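Local coordinates for protein NAD nucleotidase (Haemophilus influenzae, PDB 3ZTV) that degrades NAD to adenosine and nicotinamide riboside in the periplasm, combining NAD(P) pyrophosphatase with zinc-dependent 5'-nucleotidase activity, at residues 46-50 / 89-95; 149-153 / 193-197; 213-218 / 251-255; 291-297 / 328-334. All coordinates share one frame; numbering follows the deposited sequence.

Contact 1: residues 46-50 / 89-95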
loop_
_atom_site.group_PDB
_atom_site.type_symbol
_atom_site.label_atom_id
_atom_site.label_comp_id
_atom_site.label_asym_id
_atom_site.label_seq_id
_atom_site.Cartn_x
_atom_site.Cartn_y
_atom_site.Cartn_z
ATOM N N PHE A 46 11.663 19.587 -30.596
ATOM C CA PHE A 46 11.725 18.174 -30.940
ATOM C C PHE A 46 12.590 17.857 -32.156
ATOM O O PHE A 46 13.030 16.721 -32.305
ATOM C CB PHE A 46 10.331 17.550 -31.075
ATOM C CG PHE A 46 10.161 16.299 -30.252
ATOM C CD1 PHE A 46 10.577 15.068 -30.744
ATOM C CD2 PHE A 46 9.603 16.356 -28.983
ATOM C CE1 PHE A 46 10.436 13.921 -29.993
ATOM C CE2 PHE A 46 9.464 15.199 -28.223
ATOM C CZ PHE A 46 9.876 13.984 -28.735
ATOM N N SER A 47 12.846 18.832 -33.027
ATOM C CA SER A 47 13.758 18.569 -34.134
ATOM C C SER A 47 15.158 18.279 -33.594
ATOM O O SER A 47 15.814 17.324 -34.031
ATOM C CB SER A 47 13.791 19.739 -35.111
ATOM O OG SER A 47 14.677 19.456 -36.181
ATOM N N ALA A 48 15.619 19.092 -32.645
ATOM C CA ALA A 48 16.903 18.850 -31.989
ATOM C C ALA A 48 16.898 17.527 -31.221
ATOM O O ALA A 48 17.882 16.788 -31.262
ATOM C CB ALA A 48 17.259 20.008 -31.069
ATOM N N VAL A 49 15.809 17.223 -30.513
ATOM C CA VAL A 49 15.719 15.961 -29.768
ATOM C C VAL A 49 15.933 14.774 -30.703
ATOM O O VAL A 49 16.795 13.913 -30.458
ATOM C CB VAL A 49 14.366 15.799 -29.027
ATOM C CG1 VAL A 49 14.172 14.368 -28.577
ATOM C CG2 VAL A 49 14.299 16.737 -27.833
ATOM N N ASN A 50 15.154 14.720 -31.776
ATOM C CA ASN A 50 15.243 13.580 -32.674
ATOM C C ASN A 50 16.583 13.492 -33.400
ATOM O O ASN A 50 17.132 12.398 -33.565
ATOM C CB ASN A 50 14.056 13.551 -33.641
ATOM C CG ASN A 50 12.765 13.094 -32.963
ATOM O OD1 ASN A 50 12.785 12.534 -31.868
ATOM N ND2 ASN A 50 11.638 13.334 -33.621
ATOM N N VAL A 89 5.797 13.411 -33.683
ATOM C CA VAL A 89 7.223 13.660 -33.450
ATOM C C VAL A 89 7.870 12.552 -32.610
ATOM O O VAL A 89 9.039 12.203 -32.822
ATOM C CB VAL A 89 7.517 15.077 -32.897
ATOM C CG1 VAL A 89 7.021 16.160 -33.884
ATOM C CG2 VAL A 89 6.903 15.277 -31.519
ATOM N N MET A 90 7.108 11.973 -31.688
ATOM C CA MET A 90 7.595 10.822 -30.922
ATOM C C MET A 90 7.845 9.625 -31.830
ATOM O O MET A 90 8.884 8.965 -31.731
ATOM C CB MET A 90 6.595 10.455 -29.820
ATOM C CG MET A 90 6.532 11.482 -28.701
ATOM S SD MET A 90 5.123 11.272 -27.587
ATOM C CE MET A 90 5.660 9.890 -26.566
ATOM N N ASN A 91 6.904 9.351 -32.735
ATOM C CA ASN A 91 7.078 8.270 -33.694
ATOM C C ASN A 91 8.351 8.480 -34.511
ATOM O O ASN A 91 9.097 7.531 -34.765
ATOM C CB ASN A 91 5.867 8.177 -34.620
ATOM C CG ASN A 91 4.651 7.580 -33.934
ATOM O OD1 ASN A 91 4.754 6.984 -32.858
ATOM N ND2 ASN A 91 3.493 7.718 -34.565
ATOM N N ALA A 92 8.600 9.727 -34.907
ATOM C CA ALA A 92 9.768 10.062 -35.721
ATOM C C ALA A 92 11.087 9.871 -34.975
ATOM O O ALA A 92 12.146 9.742 -35.597
ATOM C CB ALA A 92 9.657 11.488 -36.257
ATOM N N GLY A 93 11.028 9.862 -33.644
ATOM C CA GLY A 93 12.197 9.605 -32.827
ATOM C C GLY A 93 12.473 8.134 -32.566
ATOM O O GLY A 93 13.520 7.792 -32.015
ATOM N N ASN A 94 11.535 7.263 -32.937
ATOM C CA ASN A 94 11.723 5.822 -32.768
ATOM C C ASN A 94 12.187 5.428 -31.365
ATOM O O ASN A 94 13.114 4.631 -31.190
ATOM C CB ASN A 94 12.679 5.277 -33.835
ATOM C CG ASN A 94 12.090 5.353 -35.226
ATOM O OD1 ASN A 94 12.547 6.129 -36.068
ATOM N ND2 ASN A 94 11.060 4.557 -35.471
ATOM N N PHE A 95 11.531 5.998 -30.360
ATOM C CA PHE A 95 11.724 5.559 -28.981
ATOM C C PHE A 95 11.414 4.069 -28.834
ATOM O O PHE A 95 10.505 3.553 -29.490
ATOM C CB PHE A 95 10.793 6.350 -28.063
ATOM C CG PHE A 95 11.165 7.794 -27.928
ATOM C CD1 PHE A 95 10.716 8.747 -28.837
ATOM C CD2 PHE A 95 11.965 8.201 -26.888
ATOM C CE1 PHE A 95 11.079 10.080 -28.702
ATOM C CE2 PHE A 95 12.328 9.532 -26.752
ATOM C CZ PHE A 95 11.883 10.466 -27.660
#

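Contact 2: residues 149-153 / 193-197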
loop_
_atom_site.group_PDB
_atom_site.type_symbol
_atom_site.label_atom_id
_atom_site.label_comp_id
_atom_site.label_asym_id
_atom_site.label_seq_id
_atom_site.Cartn_x
_atom_site.Cartn_y
_atom_site.Cartn_z
ATOM N N ASP A 149 22.902 -9.177 -26.695
ATOM C CA ASP A 149 23.992 -10.141 -26.748
ATOM C C ASP A 149 23.689 -11.378 -25.900
ATOM O O ASP A 149 24.545 -11.856 -25.153
ATOM C CB ASP A 149 25.297 -9.481 -26.288
ATOM C CG ASP A 149 25.675 -8.277 -27.136
ATOM O OD1 ASP A 149 25.536 -8.356 -28.375
ATOM O OD2 ASP A 149 26.104 -7.246 -26.569
ATOM N N GLY A 150 22.459 -11.875 -26.006
ATOM C CA GLY A 150 22.066 -13.108 -25.343
ATOM C C GLY A 150 21.528 -12.955 -23.929
ATOM O O GLY A 150 20.971 -13.898 -23.365
ATOM N N GLU A 151 21.692 -11.770 -23.352
ATOM C CA GLU A 151 21.238 -11.511 -21.987
ATOM C C GLU A 151 19.870 -10.847 -21.953
ATOM O O GLU A 151 19.581 -9.978 -22.765
ATOM C CB GLU A 151 22.240 -10.617 -21.260
ATOM C CG GLU A 151 23.531 -11.309 -20.902
ATOM C CD GLU A 151 23.338 -12.375 -19.847
ATOM O OE1 GLU A 151 22.622 -12.116 -18.854
ATOM O OE2 GLU A 151 23.906 -13.475 -20.009
ATOM N N LYS A 152 19.040 -11.245 -20.992
ATOM C CA LYS A 152 17.735 -10.619 -20.824
ATOM C C LYS A 152 17.797 -9.391 -19.919
ATOM O O LYS A 152 18.407 -9.420 -18.851
ATOM C CB LYS A 152 16.713 -11.632 -20.303
ATOM C CG LYS A 152 16.424 -12.748 -21.300
ATOM C CD LYS A 152 15.239 -13.598 -20.885
ATOM C CE LYS A 152 15.593 -14.529 -19.746
ATOM N NZ LYS A 152 14.533 -15.561 -19.557
ATOM N N ILE A 153 17.170 -8.311 -20.366
ATOM C CA ILE A 153 17.033 -7.108 -19.563
ATOM C C ILE A 153 15.554 -6.749 -19.498
ATOM O O ILE A 153 14.873 -6.716 -20.523
ATOM C CB ILE A 153 17.842 -5.936 -20.158
ATOM C CG1 ILE A 153 19.322 -6.325 -20.295
ATOM C CG2 ILE A 153 17.685 -4.685 -19.309
ATOM C CD1 ILE A 153 20.219 -5.226 -20.844
ATOM N N GLN A 193 12.991 -15.716 -13.588
ATOM C CA GLN A 193 13.040 -15.863 -15.036
ATOM C C GLN A 193 14.470 -15.720 -15.551
ATOM O O GLN A 193 14.700 -15.694 -16.761
ATOM C CB GLN A 193 12.108 -14.859 -15.706
ATOM C CG GLN A 193 10.668 -15.004 -15.245
ATOM C CD GLN A 193 9.772 -13.908 -15.760
ATOM O OE1 GLN A 193 9.758 -13.606 -16.957
ATOM N NE2 GLN A 193 9.016 -13.294 -14.857
ATOM N N GLY A 194 15.419 -15.660 -14.625
ATOM C CA GLY A 194 16.827 -15.558 -14.967
ATOM C C GLY A 194 17.216 -14.146 -15.365
ATOM O O GLY A 194 18.072 -13.945 -16.227
ATOM N N ILE A 195 16.581 -13.162 -14.737
ATOM C CA ILE A 195 16.835 -11.758 -15.054
ATOM C C ILE A 195 17.479 -11.073 -13.865
ATOM O O ILE A 195 16.941 -11.092 -12.759
ATOM C CB ILE A 195 15.535 -11.041 -15.417
ATOM C CG1 ILE A 195 14.962 -11.660 -16.686
ATOM C CG2 ILE A 195 15.775 -9.544 -15.576
ATOM C CD1 ILE A 195 13.589 -11.179 -17.047
ATOM N N ASN A 196 18.645 -10.475 -14.089
ATOM C CA ASN A 196 19.337 -9.758 -13.028
ATOM C C ASN A 196 19.713 -8.338 -13.447
ATOM O O ASN A 196 20.511 -7.686 -12.782
ATOM C CB ASN A 196 20.570 -10.541 -12.543
ATOM C CG ASN A 196 21.595 -10.779 -13.644
ATOM O OD1 ASN A 196 21.683 -10.026 -14.614
ATOM N ND2 ASN A 196 22.391 -11.834 -13.490
ATOM N N LYS A 197 19.105 -7.869 -14.536
ATOM C CA LYS A 197 19.315 -6.521 -15.042
ATOM C C LYS A 197 17.931 -5.927 -15.270
ATOM O O LYS A 197 17.165 -6.408 -16.121
ATOM C CB LYS A 197 20.114 -6.570 -16.338
ATOM C CG LYS A 197 21.525 -7.104 -16.132
ATOM C CD LYS A 197 22.250 -7.280 -17.458
ATOM C CE LYS A 197 21.838 -8.551 -18.167
ATOM N NZ LYS A 197 22.355 -9.745 -17.440
HETATM O O HOH W 1 19.462 -13.372 -18.866
HETATM O O HOH W 2 19.647 -10.868 -16.935
#

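Contact 3: residues 213-218 / 251-255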
loop_
_atom_site.group_PDB
_atom_site.type_symbol
_atom_site.label_atom_id
_atom_site.label_comp_id
_atom_site.label_asym_id
_atom_site.label_seq_id
_atom_site.Cartn_x
_atom_site.Cartn_y
_atom_site.Cartn_z
ATOM N N ALA A 213 15.024 3.654 -4.872
ATOM C CA ALA A 213 16.420 3.226 -4.969
ATOM C C ALA A 213 16.953 2.723 -3.630
ATOM O O ALA A 213 17.723 1.765 -3.582
ATOM C CB ALA A 213 17.288 4.355 -5.490
ATOM N N GLN A 214 16.516 3.351 -2.539
ATOM C CA GLN A 214 17.045 3.025 -1.212
ATOM C C GLN A 214 16.250 1.956 -0.475
ATOM O O GLN A 214 16.752 1.367 0.490
ATOM C CB GLN A 214 17.133 4.286 -0.362
ATOM C CG GLN A 214 18.133 5.294 -0.900
ATOM C CD GLN A 214 18.105 6.593 -0.134
ATOM O OE1 GLN A 214 17.249 7.444 -0.371
ATOM N NE2 GLN A 214 19.037 6.754 0.796
ATOM N N LYS A 215 15.028 1.692 -0.928
ATOM C CA LYS A 215 14.117 0.796 -0.211
ATOM C C LYS A 215 13.754 -0.475 -0.958
ATOM O O LYS A 215 13.177 -1.390 -0.376
ATOM C CB LYS A 215 12.834 1.533 0.180
ATOM C CG LYS A 215 13.041 2.619 1.216
ATOM C CD LYS A 215 11.729 3.217 1.695
ATOM C CE LYS A 215 11.969 4.225 2.810
ATOM N NZ LYS A 215 10.707 4.886 3.251
ATOM N N VAL A 216 14.072 -0.539 -2.245
ATOM C CA VAL A 216 13.647 -1.639 -3.098
ATOM C C VAL A 216 14.873 -2.316 -3.708
ATOM O O VAL A 216 15.796 -1.635 -4.160
ATOM C CB VAL A 216 12.706 -1.122 -4.225
ATOM C CG1 VAL A 216 12.423 -2.198 -5.258
ATOM C CG2 VAL A 216 11.406 -0.569 -3.636
ATOM N N ASN A 217 14.872 -3.647 -3.706
ATOM C CA ASN A 217 15.964 -4.426 -4.287
ATOM C C ASN A 217 15.755 -4.792 -5.758
ATOM O O ASN A 217 14.629 -4.774 -6.274
ATOM C CB ASN A 217 16.197 -5.719 -3.481
ATOM C CG ASN A 217 16.598 -5.452 -2.046
ATOM O OD1 ASN A 217 16.044 -6.041 -1.102
ATOM N ND2 ASN A 217 17.548 -4.558 -1.870
ATOM N N ASP A 218 16.856 -5.117 -6.429
ATOM C CA ASP A 218 16.851 -5.753 -7.743
ATOM C C ASP A 218 16.596 -4.807 -8.924
ATOM O O ASP A 218 16.457 -5.259 -10.062
ATOM C CB ASP A 218 15.888 -6.948 -7.758
ATOM C CG ASP A 218 16.216 -7.968 -6.683
ATOM O OD1 ASP A 218 17.396 -8.360 -6.566
ATOM O OD2 ASP A 218 15.290 -8.348 -5.945
ATOM N N PHE A 251 22.907 5.359 -5.383
ATOM C CA PHE A 251 22.539 4.883 -4.056
ATOM C C PHE A 251 22.928 3.423 -3.898
ATOM O O PHE A 251 23.362 2.788 -4.857
ATOM C CB PHE A 251 21.027 5.065 -3.840
ATOM C CG PHE A 251 20.583 6.486 -3.989
ATOM C CD1 PHE A 251 20.652 7.355 -2.916
ATOM C CD2 PHE A 251 20.144 6.972 -5.218
ATOM C CE1 PHE A 251 20.284 8.683 -3.055
ATOM C CE2 PHE A 251 19.782 8.303 -5.363
ATOM C CZ PHE A 251 19.848 9.157 -4.280
ATOM N N LYS A 252 22.793 2.911 -2.677
ATOM C CA LYS A 252 22.784 1.473 -2.428
ATOM C C LYS A 252 21.377 1.040 -2.034
ATOM O O LYS A 252 20.720 1.705 -1.222
ATOM C CB LYS A 252 23.737 1.100 -1.284
ATOM C CG LYS A 252 25.203 0.936 -1.664
ATOM C CD LYS A 252 26.022 0.464 -0.451
ATOM C CE LYS A 252 27.501 0.296 -0.777
ATOM N NZ LYS A 252 27.751 -0.852 -1.688
ATOM N N ASN A 253 20.918 -0.069 -2.589
ATOM C CA ASN A 253 19.653 -0.631 -2.151
ATOM C C ASN A 253 19.865 -1.435 -0.855
ATOM O O ASN A 253 21.007 -1.558 -0.383
ATOM C CB ASN A 253 18.988 -1.429 -3.285
ATOM C CG ASN A 253 19.747 -2.696 -3.671
ATOM O OD1 ASN A 253 20.587 -3.197 -2.911
ATOM N ND2 ASN A 253 19.443 -3.227 -4.852
ATOM N N PRO A 254 18.787 -1.962 -0.248
ATOM C CA PRO A 254 18.958 -2.671 1.028
ATOM C C PRO A 254 19.929 -3.848 0.928
ATOM O O PRO A 254 20.581 -4.192 1.929
ATOM C CB PRO A 254 17.535 -3.135 1.354
ATOM C CG PRO A 254 16.664 -2.043 0.732
ATOM C CD PRO A 254 17.369 -1.708 -0.563
ATOM N N ASN A 255 20.046 -4.444 -0.253
ATOM C CA ASN A 255 20.956 -5.562 -0.477
ATOM C C ASN A 255 22.407 -5.130 -0.667
ATOM O O ASN A 255 23.306 -5.979 -0.707
ATOM C CB ASN A 255 20.488 -6.413 -1.658
ATOM C CG ASN A 255 19.289 -7.265 -1.306
ATOM O OD1 ASN A 255 18.905 -7.339 -0.140
ATOM N ND2 ASN A 255 18.690 -7.909 -2.303
HETATM O O HOH W 3 19.347 1.590 1.124
HETATM O O HOH W 4 17.303 -1.929 -6.374
#

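Contact 4: residues 291-297 / 328-334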
loop_
_atom_site.group_PDB
_atom_site.type_symbol
_atom_site.label_atom_id
_atom_site.label_comp_id
_atom_site.label_asym_id
_atom_site.label_seq_id
_atom_site.Cartn_x
_atom_site.Cartn_y
_atom_site.Cartn_z
ATOM N N PRO A 291 24.702 14.746 -19.729
ATOM C CA PRO A 291 23.410 15.396 -19.970
ATOM C C PRO A 291 23.546 16.427 -21.099
ATOM O O PRO A 291 24.096 17.514 -20.878
ATOM C CB PRO A 291 23.121 16.089 -18.637
ATOM C CG PRO A 291 24.481 16.403 -18.081
ATOM C CD PRO A 291 25.452 15.384 -18.632
ATOM N N HIS A 292 23.074 16.091 -22.299
ATOM C CA HIS A 292 23.225 16.989 -23.453
ATOM C C HIS A 292 22.148 18.065 -23.467
ATOM O O HIS A 292 20.970 17.763 -23.689
ATOM C CB HIS A 292 23.100 16.214 -24.764
ATOM C CG HIS A 292 24.168 15.185 -24.984
ATOM N ND1 HIS A 292 24.040 13.863 -24.609
ATOM C CD2 HIS A 292 25.381 15.289 -25.577
ATOM C CE1 HIS A 292 25.133 13.200 -24.951
ATOM N NE2 HIS A 292 25.959 14.043 -25.548
ATOM N N VAL A 293 22.540 19.321 -23.266
ATOM C CA VAL A 293 21.611 20.436 -23.427
ATOM C C VAL A 293 21.578 20.853 -24.895
ATOM O O VAL A 293 22.613 21.165 -25.500
ATOM C CB VAL A 293 21.999 21.633 -22.548
ATOM C CG1 VAL A 293 21.098 22.830 -22.838
ATOM C CG2 VAL A 293 21.902 21.258 -21.091
ATOM N N LEU A 294 20.380 20.854 -25.475
ATOM C CA LEU A 294 20.179 21.150 -26.884
ATOM C C LEU A 294 19.996 22.649 -27.047
ATOM O O LEU A 294 19.011 23.206 -26.564
ATOM C CB LEU A 294 18.942 20.403 -27.385
ATOM C CG LEU A 294 18.936 18.897 -27.083
ATOM C CD1 LEU A 294 17.588 18.294 -27.447
ATOM C CD2 LEU A 294 20.076 18.182 -27.806
ATOM N N MET A 295 20.930 23.305 -27.729
ATOM C CA MET A 295 20.946 24.765 -27.789
ATOM C C MET A 295 21.154 25.283 -29.208
ATOM O O MET A 295 21.904 24.695 -29.990
ATOM C CB MET A 295 22.042 25.298 -26.858
ATOM C CG MET A 295 22.026 26.810 -26.629
ATOM S SD MET A 295 23.270 27.338 -25.433
ATOM C CE MET A 295 22.608 26.572 -23.956
ATOM N N SER A 296 20.457 26.364 -29.549
ATOM C CA SER A 296 20.696 27.070 -30.801
ATOM C C SER A 296 21.907 27.993 -30.706
ATOM O O SER A 296 22.194 28.544 -29.645
ATOM C CB SER A 296 19.464 27.887 -31.174
ATOM O OG SER A 296 19.714 28.678 -32.326
ATOM N N SER A 297 22.611 28.155 -31.823
ATOM C CA SER A 297 23.711 29.110 -31.894
ATOM C C SER A 297 23.241 30.482 -32.367
ATOM O O SER A 297 24.039 31.417 -32.434
ATOM C CB SER A 297 24.790 28.611 -32.854
ATOM O OG SER A 297 24.316 28.640 -34.186
ATOM N N LYS A 328 31.386 19.805 -23.829
ATOM C CA LYS A 328 30.913 18.454 -24.100
ATOM C C LYS A 328 29.404 18.303 -23.890
ATOM O O LYS A 328 28.751 17.506 -24.566
ATOM C CB LYS A 328 31.677 17.465 -23.206
ATOM C CG LYS A 328 31.328 16.011 -23.421
ATOM C CD LYS A 328 32.400 15.107 -22.826
ATOM C CE LYS A 328 32.218 13.681 -23.312
ATOM N NZ LYS A 328 31.902 13.655 -24.771
ATOM N N SER A 329 28.851 19.067 -22.953
ATOM C CA SER A 329 27.456 18.898 -22.537
ATOM C C SER A 329 26.488 19.848 -23.247
ATOM O O SER A 329 25.308 19.879 -22.913
ATOM C CB SER A 329 27.330 19.083 -21.025
ATOM O OG SER A 329 28.269 18.270 -20.325
ATOM N N ILE A 330 26.999 20.654 -24.176
ATOM C CA ILE A 330 26.176 21.522 -25.017
ATOM C C ILE A 330 26.200 20.961 -26.428
ATOM O O ILE A 330 27.272 20.662 -26.965
ATOM C CB ILE A 330 26.707 22.983 -25.043
ATOM C CG1 ILE A 330 26.721 23.580 -23.635
ATOM C CG2 ILE A 330 25.900 23.841 -26.032
ATOM C CD1 ILE A 330 25.349 23.682 -22.977
ATOM N N SER A 331 25.031 20.817 -27.039
ATOM C CA SER A 331 24.958 20.361 -28.413
ATOM C C SER A 331 24.267 21.441 -29.235
ATOM O O SER A 331 23.094 21.745 -29.016
ATOM C CB SER A 331 24.170 19.058 -28.485
ATOM O OG SER A 331 24.250 18.480 -29.772
ATOM N N LEU A 332 24.986 22.030 -30.183
ATOM C CA LEU A 332 24.452 23.157 -30.960
ATOM C C LEU A 332 23.801 22.755 -32.278
ATOM O O LEU A 332 24.355 21.966 -33.049
ATOM C CB LEU A 332 25.549 24.190 -31.256
ATOM C CG LEU A 332 26.200 24.863 -30.055
ATOM C CD1 LEU A 332 27.478 25.586 -30.473
ATOM C CD2 LEU A 332 25.246 25.821 -29.364
ATOM N N ASP A 333 22.618 23.320 -32.526
ATOM C CA ASP A 333 21.976 23.309 -33.842
ATOM C C ASP A 333 21.696 21.922 -34.409
ATOM O O ASP A 333 21.795 21.712 -35.617
ATOM C CB ASP A 333 22.798 24.132 -34.848
ATOM C CG ASP A 333 22.945 25.586 -34.435
ATOM O OD1 ASP A 333 22.003 26.159 -33.844
ATOM O OD2 ASP A 333 24.019 26.160 -34.709
ATOM N N ASP A 334 21.328 20.971 -33.554
ATOM C CA ASP A 334 20.867 19.684 -34.063
ATOM C C ASP A 334 19.511 19.875 -34.734
ATOM O O ASP A 334 18.635 20.533 -34.185
ATOM C CB ASP A 334 20.702 18.661 -32.939
ATOM C CG ASP A 334 21.974 18.422 -32.168
ATOM O OD1 ASP A 334 22.923 17.829 -32.727
ATOM O OD2 ASP A 334 22.006 18.812 -30.986
HETATM O O HOH W 5 19.240 26.178 -34.289
#

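Contact 1: residues 46-50 / 89-95
Within the calcineurin-like phosphoesterase domain, two nearly parallel helices meet where Phe-46 and Asn-50, on the first turn of helix 46-59, face Val-89 and Gly-93 near the C-terminal end of helix 84-93. The segment axes approach to 9.8 Å and cross at -17°. Val-89 lays its CG2 methyl over one face of the Phe-46 ring, a CH-pi contact of 3.7 Å from CG2 to the ring centroid, while Val-49 CG1 lies over the opposite face, toward its rim. A chi1 of -128° places the Phe-46 ring between the two. At the ring edge, in plane, sits the amide nitrogen of Asn-50. This ND2 donates a nearly straight bond of 2.9 Å to Val-89 O, a carbonyl that also receives a weak bond from Gly-93 N. With no side chain on Gly-93, Asn-50 OD1 comes within 3.1 Å of its CA; buried there, OD1 has no polar partner in the model. Beyond the pair, Thr-339 OG1 also bonds Asn-50 ND2, helix 337-353 covers Ala-92, and strand 11-18 packs through Ile-18 on Phe-46, Val-49 and Phe-95.

Contact 2: residues 149-153 / 193-197
The carboxylate of Glu-151 and the amide of Asn-196 are the flat groups here, and both are met by the ammonium of Lys-197. Lys-197 NZ reaches Glu-151 OE1 at 2.8 Å on the anti side, 28° out of the carboxylate plane, forming a salt bridge. It also donates to Asn-196 OD1 at 2.9 Å and to a water. Bends at chi3 and chi4 (-79° and -70°) fold the lysine chain back so that it crosses Glu-151 at about a right angle, with CE and CB each 4.0 Å from Ile-153 CG1. Three acceptors thus grip one buried ammonium, and the nearby carboxylate would favour its charged form. At the outer end Lys-152 NZ bonds Gln-193 O at 2.8 Å, nearly in line with the C=O bond. Water fills the gap between the backbones: one molecule accepts from Lys-152 N and lies 3.0 Å from Gly-194 O, another accepts from Asn-196 N and lies 2.7 Å from Lys-152 O. His-8 ND1 bonds Glu-151 OE1 and the backbone N of Lys-9 bonds OE2. The segment 193-197 follows helix 179-191 and leads into strand 198-203, which runs parallel beside strand 151-159; strand 143-148 flanks the latter through Ile-145 and Phe-146. Val-11 packs on Glu-151 and Lys-197, and Leu-13 on Ile-153, both from strand 11-18.

Contact 3: residues 213-218 / 251-255
Asn-217 and Asn-255 lay their amides one upon the other, the planes 13° apart although the side chains cross at about a right angle, with Asn-217 CG 3.3 Å from Asn-255 CG. Asn-255 is held from outside: its OD1 accepts a hydrogen bond from Lys-132 N of the second subunit, and Asp-131 of that subunit packs on both asparagines. At the other end of the contact Phe-251 takes two neighbours obliquely: Ala-213 CB at 3.9 Å from its CD2, and the aliphatic CG of Gln-214 at 3.8 Å from its CD1. The Gln-214 amide is inclined 34° to the ring. Between these ends lies the fold element that the contact illustrates, the C-terminal end of helix 206-215 seated on the turn of the hairpin joining strands 249-252 and 258-263, at the margin of a six-stranded sheet. Pro-254 packs its ring against the helix end, CD lying 3.3 Å from Gln-214 O and CG 3.7 Å from Lys-215 C. Asn-253 CB lies 3.3 Å from Val-216 O; with CG between the backbone N and the carbonyl carbon (chi1 67°), OD1 bonds Glu-257 N within the hairpin and ND2 meets a water. Ala-213 O, buried without a conventional partner in the model, receives a CA-H...O contact from Asn-253 CA at 3.4 Å. Two waters also link the segments: one donates to both Gln-214 O and Lys-252 O, while the second donates to Val-216 O and accepts from Asn-253 ND2.

Contact 4: residues 291-297 / 328-334
Asp-333 uses both carboxylate oxygens to grip Ser-297. Its OD2 accepts the Ser-297 hydroxyl, OG to OD2 2.6 Å, through the syn lone pair, and its OD1 takes Ser-297 N at 2.9 Å, also from the syn side but 30° out of plane. A water donates to OD1 as well. Ser-297 OG can reach the acid because it stands between the backbone N and the carbonyl carbon (chi1 69°), which turns it toward segment 328-334. Behind this clasp the backbones run as parallel strands, Val-293 beside Ile-330, Leu-294 beside Ser-331 and Met-295 beside Leu-332. Parallel pairing alternates its donors: Val-293 N to Ser-329 O (2.8 Å), Ser-331 N to Val-293 O (2.9 Å), Met-295 N to Ser-331 O (3.0 Å), then Asp-333 N to Met-295 O. This last carbonyl is also approached by Leu-332 CA, at 3.1 Å. On one face Ile-330 CD1 touches Val-293 CB. The same Ile-330 CD1 lies 4.1 Å from Met-295 CE. The other face is partly polar: Ser-331 OG donates to Asp-334 OD2 on its syn lone pair, with Leu-294 crossing at about a right angle and its CD2 near that oxygen. Lys-52 bonds Ser-331 OG and Lys-55 pairs with Asp-334 OD1, so helix 46-59 covers the Leu-294 face, whereas helices 234-238 and 314-325 cover the Val-293 and Met-295 face. Strand 330-332 is the outermost strand on this side of the chain's seven-stranded mixed sheet, next to strand 284-295.

How the contacts relate
Contacts 1 and 4 are buried and adjoin each other: helix 46-59, whose first turn makes contact 1, lies on the sheet edge built by contact 4, with Val-49 CG2 3.7 Å from Leu-294 CD1. Contacts 2 and 3 are only partly buried, lie about 19 Å apart between centres, reach a common six-stranded sheet and meet the second subunit. Chemistry follows place. Contact 1 relies on ring and methyl packing with one side-chain bond, and contact 4 on regular backbone pairing closed by a carboxylate. In the more open pair water joins direct contacts: contact 2 combines it with charged lysines, contact 3 with amides and proline.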